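Local atomic coordinates of acetone carboxylase alpha subunit (Xanthobacter autotrophicus Py2, PDB entry 5M45), a protein that is the alpha subunit of a multi-chain carboxylase, belongs to the hydantoinase B/oxoprolinase family and carries a bound manganese ion. Residues H451-F456 and K530-F535; E610-S613 and L617-N620; D731-W736 and S741-E746; P745-E748 and P752-G755. One frame throughout, in Å; residues are numbered along the deposited sequence.

Contact 1 (H451-F456 and K530-F535)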
# COMPACT_ATOMS: atom_id res chain seq x y z
N HIS A 451 -11.41 -10.41 -9.05
CA HIS A 451 -11.25 -9.65 -10.30
C HIS A 451 -11.67 -8.18 -10.19
O HIS A 451 -12.39 -7.78 -9.25
CB HIS A 451 -12.09 -10.38 -11.39
CG HIS A 451 -11.80 -9.96 -12.80
ND1 HIS A 451 -10.55 -10.08 -13.38
CD2 HIS A 451 -12.62 -9.51 -13.77
CE1 HIS A 451 -10.61 -9.70 -14.65
NE2 HIS A 451 -11.86 -9.34 -14.90
N ALA A 452 -11.20 -7.40 -11.17
CA ALA A 452 -11.68 -6.04 -11.40
C ALA A 452 -11.73 -5.79 -12.91
O ALA A 452 -11.05 -6.47 -13.68
CB ALA A 452 -10.78 -5.01 -10.72
N VAL A 453 -12.58 -4.86 -13.31
CA VAL A 453 -12.72 -4.45 -14.71
C VAL A 453 -12.45 -2.93 -14.87
O VAL A 453 -12.61 -2.14 -13.90
CB VAL A 453 -14.08 -4.83 -15.33
CG1 VAL A 453 -14.29 -6.33 -15.23
CG2 VAL A 453 -15.27 -4.13 -14.67
N ASN A 454 -12.01 -2.57 -16.07
CA ASN A 454 -11.76 -1.18 -16.43
C ASN A 454 -11.77 -1.07 -17.95
O ASN A 454 -10.74 -1.26 -18.60
CB ASN A 454 -10.42 -0.69 -15.86
CG ASN A 454 -10.27 0.84 -15.98
OD1 ASN A 454 -10.49 1.56 -15.03
ND2 ASN A 454 -9.87 1.31 -17.17
N SER A 455 -12.94 -0.78 -18.53
CA SER A 455 -13.10 -0.80 -19.97
C SER A 455 -12.35 0.35 -20.64
O SER A 455 -12.50 1.54 -20.22
CB SER A 455 -14.58 -0.69 -20.38
OG SER A 455 -14.68 -0.64 -21.79
N PHE A 456 -11.61 0.01 -21.71
CA PHE A 456 -10.95 1.01 -22.57
C PHE A 456 -11.76 1.33 -23.86
O PHE A 456 -11.20 1.79 -24.86
CB PHE A 456 -9.48 0.61 -22.86
CG PHE A 456 -8.48 1.23 -21.90
CD1 PHE A 456 -8.39 0.80 -20.59
CD2 PHE A 456 -7.60 2.25 -22.31
CE1 PHE A 456 -7.49 1.37 -19.70
CE2 PHE A 456 -6.73 2.82 -21.44
CZ PHE A 456 -6.65 2.38 -20.14
N LYS A 530 -20.37 -12.90 -9.48
CA LYS A 530 -20.79 -13.16 -8.11
C LYS A 530 -20.20 -12.12 -7.16
O LYS A 530 -19.05 -11.67 -7.35
CB LYS A 530 -20.36 -14.57 -7.64
CG LYS A 530 -20.84 -15.70 -8.57
CD LYS A 530 -19.75 -16.02 -9.60
CE LYS A 530 -20.34 -16.85 -10.76
NZ LYS A 530 -19.35 -17.16 -11.79
N ASP A 531 -20.98 -11.72 -6.16
CA ASP A 531 -20.54 -10.74 -5.17
C ASP A 531 -19.92 -9.51 -5.87
O ASP A 531 -18.80 -9.08 -5.57
CB ASP A 531 -19.55 -11.40 -4.19
CG ASP A 531 -20.21 -12.50 -3.33
OD1 ASP A 531 -21.43 -12.66 -3.33
OD2 ASP A 531 -19.47 -13.21 -2.60
N TRP A 532 -20.68 -8.96 -6.82
CA TRP A 532 -20.21 -8.02 -7.81
C TRP A 532 -20.63 -6.55 -7.46
O TRP A 532 -21.72 -6.33 -6.88
CB TRP A 532 -20.74 -8.44 -9.20
CG TRP A 532 -20.07 -7.73 -10.36
CD1 TRP A 532 -20.62 -6.80 -11.19
CD2 TRP A 532 -18.72 -7.91 -10.80
NE1 TRP A 532 -19.70 -6.39 -12.10
CE2 TRP A 532 -18.52 -7.06 -11.89
CE3 TRP A 532 -17.68 -8.74 -10.39
CZ2 TRP A 532 -17.31 -6.98 -12.55
CZ3 TRP A 532 -16.46 -8.67 -11.06
CH2 TRP A 532 -16.30 -7.78 -12.14
N THR A 533 -19.76 -5.59 -7.79
CA THR A 533 -20.04 -4.13 -7.69
C THR A 533 -19.60 -3.39 -8.96
O THR A 533 -18.73 -3.89 -9.68
CB THR A 533 -19.32 -3.45 -6.51
OG1 THR A 533 -17.90 -3.60 -6.66
CG2 THR A 533 -19.79 -4.04 -5.18
N MET A 534 -20.23 -2.24 -9.25
CA MET A 534 -19.80 -1.36 -10.35
C MET A 534 -19.96 0.12 -9.98
O MET A 534 -20.69 0.47 -9.04
CB MET A 534 -20.57 -1.66 -11.65
CG MET A 534 -20.59 -3.15 -12.07
SD MET A 534 -21.36 -3.53 -13.65
CE MET A 534 -20.21 -2.76 -14.81
N PHE A 535 -19.29 0.99 -10.72
CA PHE A 535 -19.40 2.44 -10.55
C PHE A 535 -19.07 3.18 -11.86
O PHE A 535 -18.62 2.58 -12.84
CB PHE A 535 -18.58 2.94 -9.35
CG PHE A 535 -17.06 2.73 -9.45
CD1 PHE A 535 -16.49 1.49 -9.09
CD2 PHE A 535 -16.22 3.77 -9.85
CE1 PHE A 535 -15.11 1.30 -9.15
CE2 PHE A 535 -14.85 3.58 -9.91
CZ PHE A 535 -14.29 2.36 -9.57
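The indole of Trp532 reaches across to Val453 and His451, over the strand 440-442 that lies between the two segments in an antiparallel sheet. The two strands flanking 440-442 therefore run in the same direction, with the CA atoms of His451 and Trp532 9.4 Å apart. Along 530-535, Lys530 comes first and does not touch 451-456; its NZ forms a salt bridge with Asp448. At Asp531 the chain turns a corner. Its OD2 accepts from Gly755 N of the second subunit, and the carbonyl of Trp532 accepts from Tyr754 OH of that subunit. The side chain of Trp532 does most of the work. CG stands anti to the backbone N (chi1 -167°), which carries the six-membered ring toward Val453. Its CH2 atom lies 4.0 Å from Val453 CG1, at the indole edge and in the ring plane. Trp532 CZ2 meets both Val453 methyls, with CG1 and CG2 each 4.1 Å away. The same edge faces His451, where CD2 is 4.4 Å from Trp532 CH2. Thr533 OG1 is hydrogen-bonded to Glu609 OE2. At Met534, SD lies at the pyrrole edge of the indole and takes a weak hydrogen bond from Trp532 NE1 (3.7 Å, 147° at the hydrogen). Phe535 ends the segment without reaching 451-456. His451 meets the indole through CD2, while its NE2 is hydrogen-bonded to Ala494 O. The contact is that of a buried, apolar indole edge. With no hydrogen bond between the segments, it probably rests on van der Waals packing and burial of apolar surface.

Contact 2 (E610-S613 and L617-N620)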
# COMPACT_ATOMS: atom_id res chain seq x y z
N GLU A 610 -21.26 0.19 -6.05
CA GLU A 610 -22.62 -0.20 -5.65
C GLU A 610 -22.86 -1.66 -6.08
O GLU A 610 -22.36 -2.09 -7.12
CB GLU A 610 -23.60 0.81 -6.32
CG GLU A 610 -25.04 0.45 -6.52
CD GLU A 610 -25.84 1.61 -7.10
OE1 GLU A 610 -26.33 1.54 -8.28
OE2 GLU A 610 -25.95 2.66 -6.39
N MET A 611 -23.61 -2.41 -5.26
CA MET A 611 -23.92 -3.83 -5.55
C MET A 611 -24.71 -3.97 -6.88
O MET A 611 -25.68 -3.23 -7.09
CB MET A 611 -24.69 -4.48 -4.40
CG MET A 611 -23.86 -4.62 -3.11
SD MET A 611 -24.79 -5.18 -1.70
CE MET A 611 -25.57 -3.66 -1.22
N PHE A 612 -24.26 -4.86 -7.75
CA PHE A 612 -25.00 -5.28 -8.94
C PHE A 612 -25.10 -6.83 -8.93
O PHE A 612 -24.18 -7.55 -8.44
CB PHE A 612 -24.31 -4.87 -10.27
CG PHE A 612 -24.49 -3.42 -10.69
CD1 PHE A 612 -23.91 -2.37 -9.96
CD2 PHE A 612 -25.13 -3.10 -11.88
CE1 PHE A 612 -24.04 -1.06 -10.36
CE2 PHE A 612 -25.28 -1.77 -12.29
CZ PHE A 612 -24.74 -0.75 -11.53
N SER A 613 -26.17 -7.35 -9.53
CA SER A 613 -26.37 -8.79 -9.72
C SER A 613 -26.61 -9.14 -11.18
O SER A 613 -27.00 -8.28 -11.96
CB SER A 613 -27.60 -9.29 -8.98
OG SER A 613 -27.56 -8.86 -7.64
N LEU A 617 -28.49 -3.90 -15.46
CA LEU A 617 -28.02 -3.17 -16.65
C LEU A 617 -27.15 -1.98 -16.28
O LEU A 617 -27.38 -1.33 -15.27
CB LEU A 617 -29.20 -2.66 -17.47
CG LEU A 617 -30.14 -3.69 -18.10
CD1 LEU A 617 -31.29 -2.97 -18.80
CD2 LEU A 617 -29.42 -4.63 -19.05
N TYR A 618 -26.17 -1.70 -17.14
CA TYR A 618 -25.24 -0.55 -17.01
C TYR A 618 -25.01 0.03 -18.41
O TYR A 618 -24.66 -0.73 -19.33
CB TYR A 618 -23.91 -1.07 -16.40
CG TYR A 618 -22.78 -0.06 -16.11
CD1 TYR A 618 -22.09 0.59 -17.15
CD2 TYR A 618 -22.36 0.18 -14.79
CE1 TYR A 618 -21.06 1.48 -16.88
CE2 TYR A 618 -21.33 1.08 -14.52
CZ TYR A 618 -20.67 1.72 -15.57
OH TYR A 618 -19.62 2.60 -15.33
N LEU A 619 -25.22 1.35 -18.57
CA LEU A 619 -24.93 2.06 -19.85
C LEU A 619 -23.54 2.67 -19.83
O LEU A 619 -23.28 3.54 -19.01
CB LEU A 619 -25.99 3.14 -20.14
CG LEU A 619 -25.79 3.96 -21.42
CD1 LEU A 619 -25.99 3.08 -22.64
CD2 LEU A 619 -26.73 5.16 -21.50
N ASN A 620 -22.65 2.24 -20.72
CA ASN A 620 -21.34 2.87 -20.95
C ASN A 620 -21.42 3.89 -22.10
O ASN A 620 -21.65 3.53 -23.26
CB ASN A 620 -20.26 1.81 -21.29
CG ASN A 620 -18.85 2.25 -20.89
OD1 ASN A 620 -18.69 3.01 -19.96
ND2 ASN A 620 -17.84 1.77 -21.61
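Phe612 carries this contact, with Tyr618 and the backbone of Leu617 as its partners. The phenyl group points at the opposing strand edge-first. Its CE2 lies 3.7 Å from Leu617 O, and that oxygen sits at the ring edge, in plane. Glu610 O, from Phe612's own strand, is also at the edge of the ring. Leu617 takes part through its carbonyl, because its side chain starts off away from Phe612. Tyr618 does the reverse and turns toward it. With CG anti to the backbone N (chi1 -178°), the phenol is brought edge-on to CZ, at the end of the phenyl group. Phe612 CZ meets Tyr618 CD2 at 4.1 Å, near the plane of the phenol. The two side chains cross at about a right angle. The phenol is held at its far end, where Tyr618 OH bonds Phe535 O and Asn437 ND2, and its ring stacks with Phe536. Phe612 also meets the His563 ring edge-to-face. No hydrogen bond joins the two segments. Strand 610-612 is an edge strand, within this chain, of a four-stranded antiparallel sheet, and 617-621 is the central strand of a five-stranded one. A short loop carries the chain from one antiparallel sheet to the other, and Phe612 and Tyr618 make an aromatic contact between the two.

Contact 3 (D731-W736 and S741-E746)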
# COMPACT_ATOMS: atom_id res chain seq x y z
N ASP A 731 -7.04 40.87 -12.02
CA ASP A 731 -7.74 40.84 -13.35
C ASP A 731 -9.28 40.80 -13.17
O ASP A 731 -10.00 41.54 -13.83
CB ASP A 731 -7.28 39.57 -14.13
CG ASP A 731 -7.68 39.49 -15.59
OD1 ASP A 731 -8.16 40.53 -16.09
OD2 ASP A 731 -7.45 38.35 -16.25
N PHE A 732 -9.75 39.90 -12.32
CA PHE A 732 -11.20 39.74 -12.05
C PHE A 732 -11.82 41.02 -11.45
O PHE A 732 -12.87 41.46 -11.90
CB PHE A 732 -11.38 38.58 -11.09
CG PHE A 732 -12.81 38.21 -10.79
CD1 PHE A 732 -13.49 38.78 -9.70
CD2 PHE A 732 -13.46 37.21 -11.54
CE1 PHE A 732 -14.79 38.40 -9.39
CE2 PHE A 732 -14.78 36.85 -11.24
CZ PHE A 732 -15.44 37.44 -10.18
N ARG A 733 -11.15 41.60 -10.46
CA ARG A 733 -11.62 42.84 -9.81
C ARG A 733 -11.68 43.99 -10.79
O ARG A 733 -12.62 44.79 -10.74
CB ARG A 733 -10.74 43.26 -8.60
CG ARG A 733 -10.86 42.34 -7.39
CD ARG A 733 -9.85 42.68 -6.30
NE ARG A 733 -10.11 41.94 -5.07
CZ ARG A 733 -11.00 42.26 -4.13
NH1 ARG A 733 -11.75 43.35 -4.22
NH2 ARG A 733 -11.17 41.45 -3.06
N THR A 734 -10.67 44.10 -11.65
CA THR A 734 -10.61 45.15 -12.64
C THR A 734 -11.71 44.96 -13.70
O THR A 734 -12.40 45.91 -14.05
CB THR A 734 -9.23 45.20 -13.34
OG1 THR A 734 -8.22 45.43 -12.37
CG2 THR A 734 -9.14 46.33 -14.34
N PHE A 735 -11.86 43.73 -14.19
CA PHE A 735 -12.82 43.44 -15.23
C PHE A 735 -14.25 43.79 -14.77
O PHE A 735 -15.01 44.39 -15.53
CB PHE A 735 -12.79 41.98 -15.71
CG PHE A 735 -13.79 41.71 -16.80
CD1 PHE A 735 -13.49 42.02 -18.14
CD2 PHE A 735 -15.09 41.28 -16.48
CE1 PHE A 735 -14.43 41.84 -19.13
CE2 PHE A 735 -16.04 41.10 -17.47
CZ PHE A 735 -15.71 41.39 -18.80
N TRP A 736 -14.58 43.38 -13.55
CA TRP A 736 -15.93 43.60 -12.98
C TRP A 736 -16.09 44.90 -12.17
O TRP A 736 -17.15 45.15 -11.57
CB TRP A 736 -16.33 42.39 -12.12
CG TRP A 736 -16.59 41.13 -12.91
CD1 TRP A 736 -15.89 39.96 -12.85
CD2 TRP A 736 -17.64 40.92 -13.87
NE1 TRP A 736 -16.43 39.05 -13.71
CE2 TRP A 736 -17.51 39.61 -14.35
CE3 TRP A 736 -18.67 41.73 -14.38
CZ2 TRP A 736 -18.38 39.06 -15.32
CZ3 TRP A 736 -19.54 41.18 -15.33
CH2 TRP A 736 -19.38 39.87 -15.79
N SER A 741 -13.68 46.95 -0.79
CA SER A 741 -14.51 46.43 0.31
C SER A 741 -15.19 45.05 0.02
O SER A 741 -15.61 44.38 0.95
CB SER A 741 -15.58 47.45 0.65
OG SER A 741 -16.36 47.70 -0.51
N TRP A 742 -15.29 44.66 -1.25
CA TRP A 742 -15.76 43.31 -1.62
C TRP A 742 -14.61 42.30 -1.45
O TRP A 742 -13.54 42.53 -1.97
CB TRP A 742 -16.27 43.29 -3.08
CG TRP A 742 -16.83 41.97 -3.59
CD1 TRP A 742 -18.11 41.57 -3.54
CD2 TRP A 742 -16.10 40.92 -4.23
NE1 TRP A 742 -18.25 40.32 -4.10
CE2 TRP A 742 -17.02 39.89 -4.54
CE3 TRP A 742 -14.75 40.72 -4.58
CZ2 TRP A 742 -16.64 38.71 -5.18
CZ3 TRP A 742 -14.38 39.54 -5.21
CH2 TRP A 742 -15.33 38.57 -5.51
N THR A 743 -14.85 41.22 -0.71
CA THR A 743 -13.87 40.14 -0.55
C THR A 743 -14.60 38.77 -0.62
O THR A 743 -15.82 38.70 -0.33
CB THR A 743 -13.09 40.21 0.79
OG1 THR A 743 -13.98 40.01 1.89
CG2 THR A 743 -12.37 41.59 0.96
N LEU A 744 -13.85 37.73 -0.99
CA LEU A 744 -14.37 36.36 -1.12
C LEU A 744 -13.48 35.32 -0.39
O LEU A 744 -12.82 34.48 -1.05
CB LEU A 744 -14.57 36.03 -2.60
CG LEU A 744 -15.48 34.82 -2.89
CD1 LEU A 744 -16.98 35.11 -2.64
CD2 LEU A 744 -15.21 34.32 -4.31
N PRO A 745 -13.46 35.39 0.95
CA PRO A 745 -12.69 34.36 1.68
C PRO A 745 -13.38 32.99 1.62
O PRO A 745 -14.61 32.87 1.76
CB PRO A 745 -12.65 34.89 3.11
CG PRO A 745 -13.86 35.76 3.24
CD PRO A 745 -14.12 36.35 1.86
N GLU A 746 -12.59 31.95 1.41
CA GLU A 746 -13.14 30.60 1.25
C GLU A 746 -13.89 30.12 2.50
O GLU A 746 -14.86 29.38 2.39
CB GLU A 746 -12.02 29.61 0.90
CG GLU A 746 -12.53 28.30 0.27
CD GLU A 746 -11.41 27.37 -0.16
OE1 GLU A 746 -10.26 27.85 -0.34
OE2 GLU A 746 -11.65 26.15 -0.31
O HOH W 1 -10.95 38.43 -1.85
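Arg733 CG stands opposite the carbonyl carbon, and the chain then runs extended to NE, which delivers the guanidinium to Trp742 O. Trp742 and Phe732 each hold CG anti to the backbone N, and their rings meet at Trp742 CH2 and Phe732 CE1. The motif is the last turn of helix 726-735 with the following loop folded back against it. Arg733 grips one oxygen end-on with two hydrogen bonds. Its NH2 lies 2.8 Å from Trp742 O, in the carbonyl plane, and its NH1 lies 3.0 Å from the same oxygen, tilted out of that plane. Both bonds are bent, with 145° at the NH2 hydrogen and 139° at that of NH1. The oxygen sits near the guanidinium plane. Trp742 CE3 is over one guanidinium face, but the indole and guanidinium planes are 70° apart, far from a parallel stack. Arg733 NE also forms a salt bridge with Glu729, one turn earlier in the helix. Phe732 adds an apolar touch, CE1 to Trp742 CH2 at 3.9 Å, with the two side chains crossing at about a right angle. Trp742 NE1 is fixed at Ile705 O, and its ring makes a cation-pi contact with Lys708. Finally, a water accepts from Leu744 N at 3.1 Å and, weakly, from Arg733 NH2 at 3.3 Å.

Contact 4 (P745-E748 and P752-G755)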
# COMPACT_ATOMS: atom_id res chain seq x y z
N PRO A 745 -13.46 35.39 0.95
CA PRO A 745 -12.69 34.36 1.68
C PRO A 745 -13.38 32.99 1.62
O PRO A 745 -14.61 32.87 1.76
CB PRO A 745 -12.65 34.89 3.11
CG PRO A 745 -13.86 35.76 3.24
CD PRO A 745 -14.12 36.35 1.86
N GLU A 746 -12.59 31.95 1.41
CA GLU A 746 -13.14 30.60 1.25
C GLU A 746 -13.89 30.12 2.50
O GLU A 746 -14.86 29.38 2.39
CB GLU A 746 -12.02 29.61 0.90
CG GLU A 746 -12.53 28.30 0.27
CD GLU A 746 -11.41 27.37 -0.16
OE1 GLU A 746 -10.26 27.85 -0.34
OE2 GLU A 746 -11.65 26.15 -0.31
N GLU A 747 -13.44 30.57 3.66
CA GLU A 747 -14.02 30.16 4.95
C GLU A 747 -15.45 30.65 5.14
O GLU A 747 -16.14 30.10 5.96
CB GLU A 747 -13.20 30.66 6.14
CG GLU A 747 -11.79 30.10 6.23
CD GLU A 747 -10.75 30.86 5.36
OE1 GLU A 747 -11.07 31.83 4.60
OE2 GLU A 747 -9.58 30.42 5.43
N GLU A 748 -15.89 31.67 4.42
CA GLU A 748 -17.24 32.18 4.64
C GLU A 748 -18.30 31.43 3.83
O GLU A 748 -19.48 31.69 4.00
CB GLU A 748 -17.31 33.71 4.38
CG GLU A 748 -16.69 34.54 5.52
CD GLU A 748 -16.73 36.07 5.27
OE1 GLU A 748 -16.18 36.80 6.12
OE2 GLU A 748 -17.26 36.51 4.21
N PRO A 752 -16.40 22.55 3.96
CA PRO A 752 -15.05 22.26 4.49
C PRO A 752 -13.91 22.83 3.64
O PRO A 752 -14.00 22.82 2.42
CB PRO A 752 -14.99 20.73 4.51
CG PRO A 752 -16.40 20.26 4.38
CD PRO A 752 -17.13 21.31 3.62
N THR A 753 -12.84 23.31 4.30
CA THR A 753 -11.67 23.89 3.64
C THR A 753 -10.32 23.33 4.18
O THR A 753 -9.28 24.05 4.19
CB THR A 753 -11.66 25.43 3.77
OG1 THR A 753 -11.58 25.77 5.15
CG2 THR A 753 -12.93 26.08 3.20
N TYR A 754 -10.31 22.06 4.57
CA TYR A 754 -9.07 21.36 4.96
C TYR A 754 -8.09 21.37 3.80
O TYR A 754 -8.45 21.10 2.64
CB TYR A 754 -9.34 19.92 5.44
CG TYR A 754 -9.91 19.78 6.87
CD1 TYR A 754 -10.61 20.81 7.49
CD2 TYR A 754 -9.78 18.57 7.56
CE1 TYR A 754 -11.12 20.66 8.77
CE2 TYR A 754 -10.30 18.41 8.85
CZ TYR A 754 -11.00 19.45 9.44
OH TYR A 754 -11.49 19.36 10.70
N GLY A 755 -6.86 21.72 4.10
CA GLY A 755 -5.81 21.86 3.13
C GLY A 755 -5.68 23.21 2.44
O GLY A 755 -4.75 23.39 1.63
O HOH W 2 -12.94 23.64 -0.10
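Glu746 and Thr753 lie side by side and slide past each other in opposite directions. The methyl of Thr753 does the touching. Its CG2 rests 3.7 Å from Glu746 CG and equally 3.7 Å from Glu746 OE2, so it lies along the outer part of the acidic chain. Thr753 sets this up with CG2 opposite the carbonyl carbon and OG1 between the backbone N and that carbon (chi1 62°). Glu746 extends beyond CG, and its carboxylate continues past the methyl into a polar setting. There OE1 forms salt bridges with Lys723 and Arg339, and OE2 accepts from Gln716 NE2. These two positive charges probably favour the ionised form of this buried acid. A water joins the two segments, donating to Glu746 OE2 at 2.8 Å and to Pro752 O at 2.9 Å. Glu747 contributes only a loose approach, its CG 4.5 Å from Thr753 OG1. The first segment is shaped by a 3-10 turn, closed by Glu748 N to Pro745 O at 3.2 Å. Nearby, Pro752 and Tyr754 pack on Met611 of the second subunit. This is a 3-10 turn in the loop after helix 726-735, with a water bridging Glu746 to the returning chain at a subunit interface.

Overall arrangement
The four contacts form two pairs. Contacts 1 and 2 come in series, and contact 4 begins where contact 3 ends. Contacts 1 and 2 have centres 9 Å apart and share a sheet, in which strands 532-535 and 610-612 are neighbours; Met534 N and Glu610 O, 3.0 Å apart, probably bond between them. Contact 3 joins the end of helix 726-735 to the loop after it, and contact 4 lies within that loop. They overlap at Pro745 and Glu746, with centres 17 Å apart. The pairs are 36 to 46 Å apart between centres. Contacts 1, 2 and 4 touch the second subunit: the C-terminal loop of one copy meets residues around strands 532-535 and 610-612 of the other, while contact 3 meets a chain of another protein.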